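Long-range contacts in gala protein type 1, 3 or 4 (Legionella pneumophila subsp. pneumophila, PDB 4XA9), which is a leucine-rich-repeat protein that probably binds a small GTPase and may stimulate its GTP hydrolysis: residues A[138-144]-A[163-168]; A[186-192]-A[210-216]; A[127-132]-A[149-154]. All coordinates share one frame; numbering follows the deposited sequence.

Contact 1: A[138-144]-A[163-168]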
loop_
_atom_site.group_PDB
_atom_site.type_symbol
_atom_site.label_atom_id
_atom_site.label_comp_id
_atom_site.label_asym_id
_atom_site.label_seq_id
_atom_site.Cartn_x
_atom_site.Cartn_y
_atom_site.Cartn_z
ATOM N N SER A 138 -7.187 9.123 -22.626
ATOM C CA SER A 138 -5.738 9.041 -22.772
ATOM C C SER A 138 -5.339 7.917 -23.713
ATOM O O SER A 138 -6.182 7.134 -24.147
ATOM C CB SER A 138 -5.072 8.820 -21.417
ATOM O OG SER A 138 -5.348 7.513 -20.958
ATOM N N ASN A 139 -4.042 7.833 -24.006
ATOM C CA ASN A 139 -3.498 6.747 -24.813
ATOM C C ASN A 139 -2.747 5.724 -23.960
ATOM O O ASN A 139 -1.968 4.924 -24.476
ATOM C CB ASN A 139 -2.567 7.299 -25.899
ATOM C CG ASN A 139 -3.320 8.022 -27.006
ATOM O OD1 ASN A 139 -4.437 7.642 -27.365
ATOM N ND2 ASN A 139 -2.710 9.067 -27.553
ATOM N N LEU A 140 -2.991 5.755 -22.654
ATOM C CA LEU A 140 -2.309 4.868 -21.716
ATOM C C LEU A 140 -2.631 3.401 -21.971
ATOM O O LEU A 140 -3.780 3.046 -22.234
ATOM C CB LEU A 140 -2.676 5.242 -20.275
ATOM C CG LEU A 140 -2.055 6.550 -19.778
ATOM C CD1 LEU A 140 -2.764 7.057 -18.530
ATOM C CD2 LEU A 140 -0.564 6.350 -19.508
ATOM N N LYS A 141 -1.607 2.556 -21.907
ATOM C CA LYS A 141 -1.804 1.119 -22.023
ATOM C C LYS A 141 -2.006 0.476 -20.654
ATOM O O LYS A 141 -2.705 -0.531 -20.531
ATOM C CB LYS A 141 -0.619 0.472 -22.743
ATOM C CG LYS A 141 -0.502 0.891 -24.199
ATOM C CD LYS A 141 0.442 -0.023 -24.956
ATOM C CE LYS A 141 0.422 0.282 -26.446
ATOM N NZ LYS A 141 1.060 -0.806 -27.243
ATOM N N LYS A 142 -1.402 1.068 -19.627
ATOM C CA LYS A 142 -1.530 0.565 -18.262
ATOM C C LYS A 142 -1.732 1.701 -17.266
ATOM O O LYS A 142 -0.997 2.689 -17.291
ATOM C CB LYS A 142 -0.294 -0.245 -17.865
ATOM C CG LYS A 142 -0.282 -0.662 -16.391
ATOM C CD LYS A 142 0.946 -1.500 -16.045
ATOM C CE LYS A 142 0.934 -1.905 -14.572
ATOM N NZ LYS A 142 2.090 -2.779 -14.224
ATOM N N ILE A 143 -2.729 1.560 -16.396
ATOM C CA ILE A 143 -2.965 2.525 -15.323
ATOM C C ILE A 143 -3.211 1.801 -14.000
ATOM O O ILE A 143 -3.999 0.849 -13.931
ATOM C CB ILE A 143 -4.186 3.447 -15.594
ATOM C CG1 ILE A 143 -4.360 3.739 -17.086
ATOM C CG2 ILE A 143 -4.041 4.768 -14.833
ATOM C CD1 ILE A 143 -5.506 4.708 -17.371
ATOM N N ASP A 144 -2.534 2.261 -12.953
ATOM C CA ASP A 144 -2.766 1.777 -11.600
ATOM C C ASP A 144 -3.347 2.923 -10.787
ATOM O O ASP A 144 -2.685 3.947 -10.585
ATOM C CB ASP A 144 -1.466 1.256 -10.978
ATOM C CG ASP A 144 -1.694 0.491 -9.672
ATOM O OD1 ASP A 144 -2.647 0.823 -8.929
ATOM O OD2 ASP A 144 -0.903 -0.437 -9.381
ATOM N N ASN A 163 -7.619 1.880 -25.472
ATOM C CA ASN A 163 -6.173 1.745 -25.397
ATOM C C ASN A 163 -5.678 0.963 -24.179
ATOM O O ASN A 163 -4.623 0.338 -24.226
ATOM C CB ASN A 163 -5.528 3.138 -25.402
ATOM C CG ASN A 163 -5.847 3.924 -26.660
ATOM O OD1 ASN A 163 -6.575 4.918 -26.625
ATOM N ND2 ASN A 163 -5.296 3.484 -27.778
ATOM N N ILE A 164 -6.428 1.000 -23.085
ATOM C CA ILE A 164 -5.951 0.394 -21.845
ATOM C C ILE A 164 -5.941 -1.130 -21.902
ATOM O O ILE A 164 -6.972 -1.758 -22.143
ATOM C CB ILE A 164 -6.799 0.832 -20.643
ATOM C CG1 ILE A 164 -6.923 2.351 -20.605
ATOM C CG2 ILE A 164 -6.184 0.315 -19.338
ATOM C CD1 ILE A 164 -7.780 2.853 -19.458
ATOM N N LYS A 165 -4.771 -1.720 -21.664
ATOM C CA LYS A 165 -4.623 -3.174 -21.644
ATOM C C LYS A 165 -4.577 -3.695 -20.211
ATOM O O LYS A 165 -4.982 -4.823 -19.929
ATOM C CB LYS A 165 -3.359 -3.602 -22.392
ATOM C CG LYS A 165 -3.411 -3.352 -23.888
ATOM C CD LYS A 165 -4.432 -4.254 -24.555
ATOM C CE LYS A 165 -4.509 -3.992 -26.050
ATOM N NZ LYS A 165 -4.997 -2.617 -26.354
ATOM N N GLU A 166 -4.070 -2.871 -19.304
ATOM C CA GLU A 166 -3.970 -3.272 -17.912
ATOM C C GLU A 166 -4.499 -2.184 -16.991
ATOM O O GLU A 166 -4.048 -1.045 -17.035
ATOM C CB GLU A 166 -2.522 -3.617 -17.566
ATOM C CG GLU A 166 -1.995 -4.796 -18.368
ATOM C CD GLU A 166 -0.537 -5.083 -18.115
ATOM O OE1 GLU A 166 0.283 -4.147 -18.220
ATOM O OE2 GLU A 166 -0.216 -6.249 -17.807
ATOM N N LEU A 167 -5.464 -2.546 -16.154
ATOM C CA LEU A 167 -6.060 -1.600 -15.230
ATOM C C LEU A 167 -6.043 -2.151 -13.796
ATOM O O LEU A 167 -6.571 -3.227 -13.522
ATOM C CB LEU A 167 -7.492 -1.265 -15.672
ATOM C CG LEU A 167 -8.270 -0.297 -14.787
ATOM C CD1 LEU A 167 -7.527 1.023 -14.670
ATOM C CD2 LEU A 167 -9.676 -0.076 -15.333
ATOM N N ILE A 168 -5.414 -1.406 -12.896
ATOM C CA ILE A 168 -5.377 -1.739 -11.477
ATOM C C ILE A 168 -6.181 -0.675 -10.756
ATOM O O ILE A 168 -5.835 0.509 -10.810
ATOM C CB ILE A 168 -3.927 -1.770 -10.905
ATOM C CG1 ILE A 168 -2.934 -2.284 -11.946
ATOM C CG2 ILE A 168 -3.843 -2.580 -9.606
ATOM C CD1 ILE A 168 -3.081 -3.720 -12.244
HETATM O O HOH W 1 2.987 -4.666 -16.427
#

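Contact 2: A[186-192]-A[210-216]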
loop_
_atom_site.group_PDB
_atom_site.type_symbol
_atom_site.label_atom_id
_atom_site.label_comp_id
_atom_site.label_asym_id
_atom_site.label_seq_id
_atom_site.Cartn_x
_atom_site.Cartn_y
_atom_site.Cartn_z
ATOM N N ASN A 186 -13.492 -5.339 -24.056
ATOM C CA ASN A 186 -12.853 -6.403 -24.828
ATOM C C ASN A 186 -11.371 -6.196 -25.100
ATOM O O ASN A 186 -10.797 -6.897 -25.928
ATOM C CB ASN A 186 -13.573 -6.585 -26.166
ATOM C CG ASN A 186 -14.995 -7.071 -26.000
ATOM O OD1 ASN A 186 -15.226 -8.246 -25.715
ATOM N ND2 ASN A 186 -15.957 -6.175 -26.191
ATOM N N GLN A 187 -10.741 -5.248 -24.413
ATOM C CA GLN A 187 -9.318 -4.995 -24.638
ATOM C C GLN A 187 -8.450 -5.358 -23.434
ATOM O O GLN A 187 -7.313 -5.807 -23.600
ATOM C CB GLN A 187 -9.081 -3.529 -25.017
ATOM C CG GLN A 187 -9.611 -3.151 -26.386
ATOM C CD GLN A 187 -11.101 -2.912 -26.383
ATOM O OE1 GLN A 187 -11.646 -2.329 -25.442
ATOM N NE2 GLN A 187 -11.775 -3.365 -27.433
ATOM N N LEU A 188 -8.981 -5.159 -22.232
ATOM C CA LEU A 188 -8.242 -5.461 -21.004
ATOM C C LEU A 188 -7.795 -6.918 -20.937
ATOM O O LEU A 188 -8.592 -7.835 -21.138
ATOM C CB LEU A 188 -9.097 -5.140 -19.775
ATOM C CG LEU A 188 -9.447 -3.680 -19.501
ATOM C CD1 LEU A 188 -10.411 -3.609 -18.325
ATOM C CD2 LEU A 188 -8.187 -2.872 -19.209
ATOM N N THR A 189 -6.515 -7.120 -20.651
ATOM C CA THR A 189 -5.969 -8.461 -20.473
ATOM C C THR A 189 -5.654 -8.723 -19.005
ATOM O O THR A 189 -5.510 -9.864 -18.585
ATOM C CB THR A 189 -4.690 -8.668 -21.302
ATOM O OG1 THR A 189 -3.686 -7.739 -20.874
ATOM C CG2 THR A 189 -4.974 -8.462 -22.780
ATOM N N LEU A 190 -5.549 -7.651 -18.233
ATOM C CA LEU A 190 -5.296 -7.737 -16.804
ATOM C C LEU A 190 -6.175 -6.714 -16.100
ATOM O O LEU A 190 -6.161 -5.534 -16.435
ATOM C CB LEU A 190 -3.808 -7.504 -16.498
ATOM C CG LEU A 190 -3.282 -7.759 -15.081
ATOM C CD1 LEU A 190 -1.806 -8.126 -15.096
ATOM C CD2 LEU A 190 -3.480 -6.538 -14.228
ATOM N N LEU A 191 -6.956 -7.174 -15.134
ATOM C CA LEU A 191 -7.829 -6.285 -14.382
ATOM C C LEU A 191 -7.786 -6.650 -12.906
ATOM O O LEU A 191 -7.976 -7.805 -12.528
ATOM C CB LEU A 191 -9.262 -6.352 -14.927
ATOM C CG LEU A 191 -10.372 -5.527 -14.263
ATOM C CD1 LEU A 191 -10.066 -4.034 -14.305
ATOM C CD2 LEU A 191 -11.705 -5.825 -14.945
ATOM N N ILE A 192 -7.506 -5.659 -12.072
ATOM C CA ILE A 192 -7.449 -5.876 -10.637
ATOM C C ILE A 192 -8.424 -4.933 -9.956
ATOM O O ILE A 192 -8.311 -3.711 -10.092
ATOM C CB ILE A 192 -6.025 -5.664 -10.095
ATOM C CG1 ILE A 192 -5.073 -6.692 -10.724
ATOM C CG2 ILE A 192 -6.012 -5.747 -8.565
ATOM C CD1 ILE A 192 -3.628 -6.623 -10.208
ATOM N N THR A 210 -13.969 -12.239 -22.833
ATOM C CA THR A 210 -13.093 -13.029 -23.693
ATOM C C THR A 210 -11.672 -12.472 -23.801
ATOM O O THR A 210 -10.830 -13.051 -24.484
ATOM C CB THR A 210 -13.663 -13.136 -25.117
ATOM O OG1 THR A 210 -13.845 -11.821 -25.659
ATOM C CG2 THR A 210 -14.998 -13.880 -25.113
ATOM N N SER A 211 -11.398 -11.367 -23.117
ATOM C CA SER A 211 -10.109 -10.690 -23.254
ATOM C C SER A 211 -9.179 -10.938 -22.066
ATOM O O SER A 211 -7.978 -11.134 -22.237
ATOM C CB SER A 211 -10.318 -9.182 -23.441
ATOM O OG SER A 211 -10.892 -8.588 -22.285
ATOM N N LEU A 212 -9.738 -10.929 -20.859
ATOM C CA LEU A 212 -8.942 -11.084 -19.641
ATOM C C LEU A 212 -8.202 -12.420 -19.532
ATOM O O LEU A 212 -8.774 -13.478 -19.797
ATOM C CB LEU A 212 -9.845 -10.923 -18.419
ATOM C CG LEU A 212 -10.461 -9.550 -18.169
ATOM C CD1 LEU A 212 -11.456 -9.652 -17.018
ATOM C CD2 LEU A 212 -9.377 -8.508 -17.863
ATOM N N SER A 213 -6.936 -12.365 -19.121
ATOM C CA SER A 213 -6.209 -13.569 -18.714
ATOM C C SER A 213 -5.782 -13.459 -17.248
ATOM O O SER A 213 -5.424 -14.451 -16.615
ATOM C CB SER A 213 -4.996 -13.814 -19.615
ATOM O OG SER A 213 -4.043 -12.778 -19.494
ATOM N N THR A 214 -5.829 -12.245 -16.713
ATOM C CA THR A 214 -5.647 -12.028 -15.284
ATOM C C THR A 214 -6.830 -11.250 -14.711
ATOM O O THR A 214 -7.217 -10.211 -15.254
ATOM C CB THR A 214 -4.346 -11.259 -14.976
ATOM O OG1 THR A 214 -3.217 -12.027 -15.410
ATOM C CG2 THR A 214 -4.226 -10.995 -13.476
ATOM N N LEU A 215 -7.403 -11.754 -13.622
ATOM C CA LEU A 215 -8.498 -11.066 -12.942
ATOM C C LEU A 215 -8.375 -11.225 -11.428
ATOM O O LEU A 215 -8.470 -12.334 -10.909
ATOM C CB LEU A 215 -9.855 -11.598 -13.430
ATOM C CG LEU A 215 -11.137 -11.050 -12.784
ATOM C CD1 LEU A 215 -11.242 -9.545 -12.955
ATOM C CD2 LEU A 215 -12.387 -11.737 -13.360
ATOM N N HIS A 216 -8.144 -10.117 -10.730
ATOM C CA HIS A 216 -8.055 -10.123 -9.271
ATOM C C HIS A 216 -9.267 -9.433 -8.666
ATOM O O HIS A 216 -9.498 -8.243 -8.903
ATOM C CB HIS A 216 -6.774 -9.431 -8.792
ATOM C CG HIS A 216 -5.516 -10.179 -9.116
ATOM N ND1 HIS A 216 -4.291 -9.835 -8.584
ATOM C CD2 HIS A 216 -5.292 -11.247 -9.917
ATOM C CE1 HIS A 216 -3.366 -10.661 -9.041
ATOM N NE2 HIS A 216 -3.947 -11.528 -9.851
HETATM O O HOH W 2 -14.749 -9.273 -23.175
HETATM O O HOH W 3 -2.416 -11.229 -17.906
#

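Contact 3: A[127-132]-A[149-154]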
loop_
_atom_site.group_PDB
_atom_site.type_symbol
_atom_site.label_atom_id
_atom_site.label_comp_id
_atom_site.label_asym_id
_atom_site.label_seq_id
_atom_site.Cartn_x
_atom_site.Cartn_y
_atom_site.Cartn_z
ATOM N N ILE A 127 -7.713 11.268 -6.793
ATOM C CA ILE A 127 -8.331 11.234 -8.111
ATOM C C ILE A 127 -9.778 10.770 -7.968
ATOM O O ILE A 127 -10.058 9.794 -7.282
ATOM C CB ILE A 127 -7.553 10.318 -9.073
ATOM C CG1 ILE A 127 -6.093 10.788 -9.157
ATOM C CG2 ILE A 127 -8.218 10.285 -10.453
ATOM C CD1 ILE A 127 -5.163 9.819 -9.863
ATOM N N THR A 128 -10.698 11.492 -8.589
ATOM C CA THR A 128 -12.114 11.159 -8.495
ATOM C C THR A 128 -12.633 10.668 -9.834
ATOM O O THR A 128 -11.853 10.457 -10.763
ATOM C CB THR A 128 -12.952 12.368 -8.045
ATOM O OG1 THR A 128 -13.039 13.321 -9.118
ATOM C CG2 THR A 128 -12.314 13.025 -6.820
ATOM N N LYS A 129 -13.951 10.498 -9.934
ATOM C CA LYS A 129 -14.584 10.136 -11.202
ATOM C C LYS A 129 -14.284 11.166 -12.297
ATOM O O LYS A 129 -14.309 10.846 -13.486
ATOM C CB LYS A 129 -16.101 9.992 -11.026
ATOM C CG LYS A 129 -16.799 11.248 -10.501
ATOM C CD LYS A 129 -18.279 10.982 -10.233
ATOM C CE LYS A 129 -19.005 12.244 -9.794
ATOM N NZ LYS A 129 -18.447 12.812 -8.539
ATOM N N VAL A 130 -14.012 12.406 -11.896
ATOM C CA VAL A 130 -13.694 13.455 -12.863
ATOM C C VAL A 130 -12.341 13.172 -13.519
ATOM O O VAL A 130 -12.201 13.258 -14.738
ATOM C CB VAL A 130 -13.683 14.856 -12.209
ATOM C CG1 VAL A 130 -13.232 15.904 -13.212
ATOM C CG2 VAL A 130 -15.069 15.204 -11.677
ATOM N N GLY A 131 -11.350 12.821 -12.706
ATOM C CA GLY A 131 -10.044 12.447 -13.218
ATOM C C GLY A 131 -10.090 11.202 -14.083
ATOM O O GLY A 131 -9.405 11.118 -15.103
ATOM N N ALA A 132 -10.899 10.224 -13.678
ATOM C CA ALA A 132 -11.062 9.008 -14.468
ATOM C C ALA A 132 -11.604 9.361 -15.849
ATOM O O ALA A 132 -11.231 8.748 -16.851
ATOM C CB ALA A 132 -11.982 8.034 -13.768
ATOM N N SER A 149 -10.889 7.245 -5.037
ATOM C CA SER A 149 -12.339 7.047 -5.099
ATOM C C SER A 149 -12.864 7.334 -6.503
ATOM O O SER A 149 -13.434 8.396 -6.764
ATOM C CB SER A 149 -13.049 7.931 -4.071
ATOM O OG SER A 149 -14.446 7.668 -4.057
ATOM N N LEU A 150 -12.661 6.381 -7.408
ATOM C CA LEU A 150 -13.072 6.539 -8.798
ATOM C C LEU A 150 -14.577 6.391 -8.942
ATOM O O LEU A 150 -15.180 6.983 -9.833
ATOM C CB LEU A 150 -12.382 5.507 -9.695
ATOM C CG LEU A 150 -10.857 5.413 -9.672
ATOM C CD1 LEU A 150 -10.401 4.282 -10.577
ATOM C CD2 LEU A 150 -10.230 6.738 -10.093
ATOM N N GLU A 151 -15.166 5.572 -8.069
ATOM C CA GLU A 151 -16.584 5.223 -8.141
ATOM C C GLU A 151 -16.947 4.540 -9.465
ATOM O O GLU A 151 -16.104 4.371 -10.344
ATOM C CB GLU A 151 -17.450 6.471 -7.914
ATOM C CG GLU A 151 -17.334 7.035 -6.504
ATOM C CD GLU A 151 -18.182 8.280 -6.277
ATOM O OE1 GLU A 151 -18.139 9.208 -7.116
ATOM O OE2 GLU A 151 -18.896 8.324 -5.252
ATOM N N ASP A 152 -18.204 4.127 -9.591
ATOM C CA ASP A 152 -18.675 3.437 -10.786
ATOM C C ASP A 152 -18.562 4.312 -12.028
ATOM O O ASP A 152 -18.088 3.861 -13.070
ATOM C CB ASP A 152 -20.126 2.984 -10.598
ATOM C CG ASP A 152 -20.256 1.869 -9.581
ATOM O OD1 ASP A 152 -19.427 0.935 -9.616
ATOM O OD2 ASP A 152 -21.171 1.934 -8.738
ATOM N N GLU A 153 -18.999 5.562 -11.911
ATOM C CA GLU A 153 -18.926 6.513 -13.019
ATOM C C GLU A 153 -17.497 6.604 -13.561
ATOM O O GLU A 153 -17.274 6.622 -14.775
ATOM C CB GLU A 153 -19.421 7.886 -12.564
ATOM C CG GLU A 153 -19.359 8.959 -13.634
ATOM C CD GLU A 153 -19.977 10.270 -13.184
ATOM O OE1 GLU A 153 -20.970 10.234 -12.423
ATOM O OE2 GLU A 153 -19.467 11.337 -13.583
ATOM N N GLY A 154 -16.532 6.632 -12.648
ATOM C CA GLY A 154 -15.132 6.648 -13.016
ATOM C C GLY A 154 -14.664 5.474 -13.863
ATOM O O GLY A 154 -14.087 5.676 -14.932
HETATM O O HOH W 4 -9.843 9.819 -4.461
HETATM O O HOH W 5 -15.511 10.146 -7.231
HETATM O O HOH W 6 -16.620 11.108 -15.214
#

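Contact 1: A[138-144]-A[163-168]
Lys142 and Glu166 sit on the same face of two neighbouring strands, and their side chains cross at a slant. Lys142 runs out straight, with CG anti to the backbone N (chi1 173°). Its aliphatic part therefore passes alongside Glu166, and Lys142 CD comes 3.5 Å from Glu166 OE1. The charged ends are too far apart for a salt bridge, with Lys142 NZ 4.6 Å from Glu166 OE1. A water joins them instead, accepting from NZ and donating to OE1. NZ is also hydrogen-bonded to Tyr121 OH.

Further along this face the carboxylate of Asp144 lies against the branched carbon of Ile168, with Asp144 CG 3.4 Å from Ile168 CB. Asp144 OD1 accepts a hydrogen bond from Cys146 N, which helps hold the carboxylate there. Another protein chain packs on both Asp144 and Ile168.

Ile143, on the other face, meets Ile164 of the loop before strand 166-168 through their CD1 methyls, 3.6 Å apart. The two side chains cross at about a right angle. Leu167 CD1 comes close to the carbonyl oxygen of Ile143.

Strands 142-144 and 166-168 run parallel, their axes 3° apart. Lys141 O receives two N-H groups, from Lys165 N and from Glu166 N. Ile143 N then donates to Glu166 O, and Ile168 N donates to Ile143 O at 2.9 Å. This last bond is almost straight, with an angle of 174° at the hydrogen. Upstream, Ile164 CA makes a C-H...O contact with Leu140 O.

Buried aliphatic residues on one face and a largely polar row, with Ile168, on the other mark the parallel sheet of a leucine-rich-repeat solenoid. The two strands belong to the beta-alpha-beta unit formed with helix 151-159.

Contact 2: A[186-192]-A[210-216]
Leu212 has CG anti to its carbonyl carbon (chi1 -66°). This brings Leu212 CD2 3.6 Å from Leu191 CB, and the same methyl also touches Leu188 CB. Phe206 of helix 203-207 packs on Leu191, Leu212 and Leu215. Ser211 is modelled in two conformers. In one of them the hydroxyl lies between its own backbone N and carbonyl carbon (chi1 65°). There Ser211 OG donates to Leu188 O over 2.7 Å, in the carbonyl plane.

On the other face Leu190 and Thr214 lie side by side and point the same way, with Leu190 CG 3.7 Å from Thr214 CB. Ile192 and His216 do likewise. Ile192 CD1 approaches the imidazole obliquely, 3.7 Å from His216 ND1. The ring is held at both nitrogens: NE2 bonds to Asp238 OD2, and ND1 to the backbone of another protein chain.

Thr189 O takes two backbone bonds, from Ser213 N and Thr214 N. Beyond it, Leu191 N donates to Thr214 O, and His216 N donates to Leu191 O at 2.9 Å. One water bridges Ser213 OG and Thr214 OG1.

Parallel strands joined through a helix, with leucines facing that helix, form a beta-alpha-beta unit of the leucine-rich-repeat fold. The opposite face meets the partner protein here through Ile192 and His216.

Contact 3: A[127-132]-A[149-154]
Two successive helix starts of the leucine-rich-repeat solenoid pack together here, and Lys129 lies across the second one. Lys129 CB touches Leu150 O at 3.4 Å. Its chain then crosses the carboxylate of Glu153 at a slant, with Lys129 CD 3.5 Å from Glu153 CD. Lys129 NZ makes a long salt bridge to Glu151 OE1, 3.9 Å away.

Ala132 CB rests on the backbone of Gly154, 3.4 Å from Gly154 O. Lys129 CA is also close to this glycine, at 4.0 Å from Gly154 CA. Deeper in, Ile127 CG2 and Leu150 CD2 make a looser apolar contact.

Water carries much of the polar linkage. One molecule bridges Ile127 O and Ser149 N. Another accepts from Lys129 N and donates to Ser149 O and Glu151 OE1. Thr128 caps its helix: OG1 accepts from Val130 N at 3.1 Å, and it is also bonded to Asp105 OD2.

Ile127, just before helix 129-135, meets Asp105 and Val108 of helix 104-113, and Val130 also touches Asp105. Helix 151-159 packs through Leu158, which touches both Ala132 and Leu150. Strand 142-144 lies between the two segments in the chain.

How the contacts relate
From the N terminus, contact 3 opens first at 127-132, with the start of helix 129-135. The chain then enters 138-144 and opens contact 1. Contact 3 closes at 149-154, and contact 1 closes only afterwards at 163-168, so the two cross. They do not touch: contact 1 joins strands, while contact 3 joins the helix starts that follow strands 119-121 and 142-144. Contact 2 comes later in series, from 186-192 to 210-216. It continues the sheet of contact 1, because strands 166-168 and 190-192 are neighbours. Leu167 O and Ile192 N are probably hydrogen-bonded across that junction. Contacts 2 and 3 remain separate, with centres about 20 Å apart.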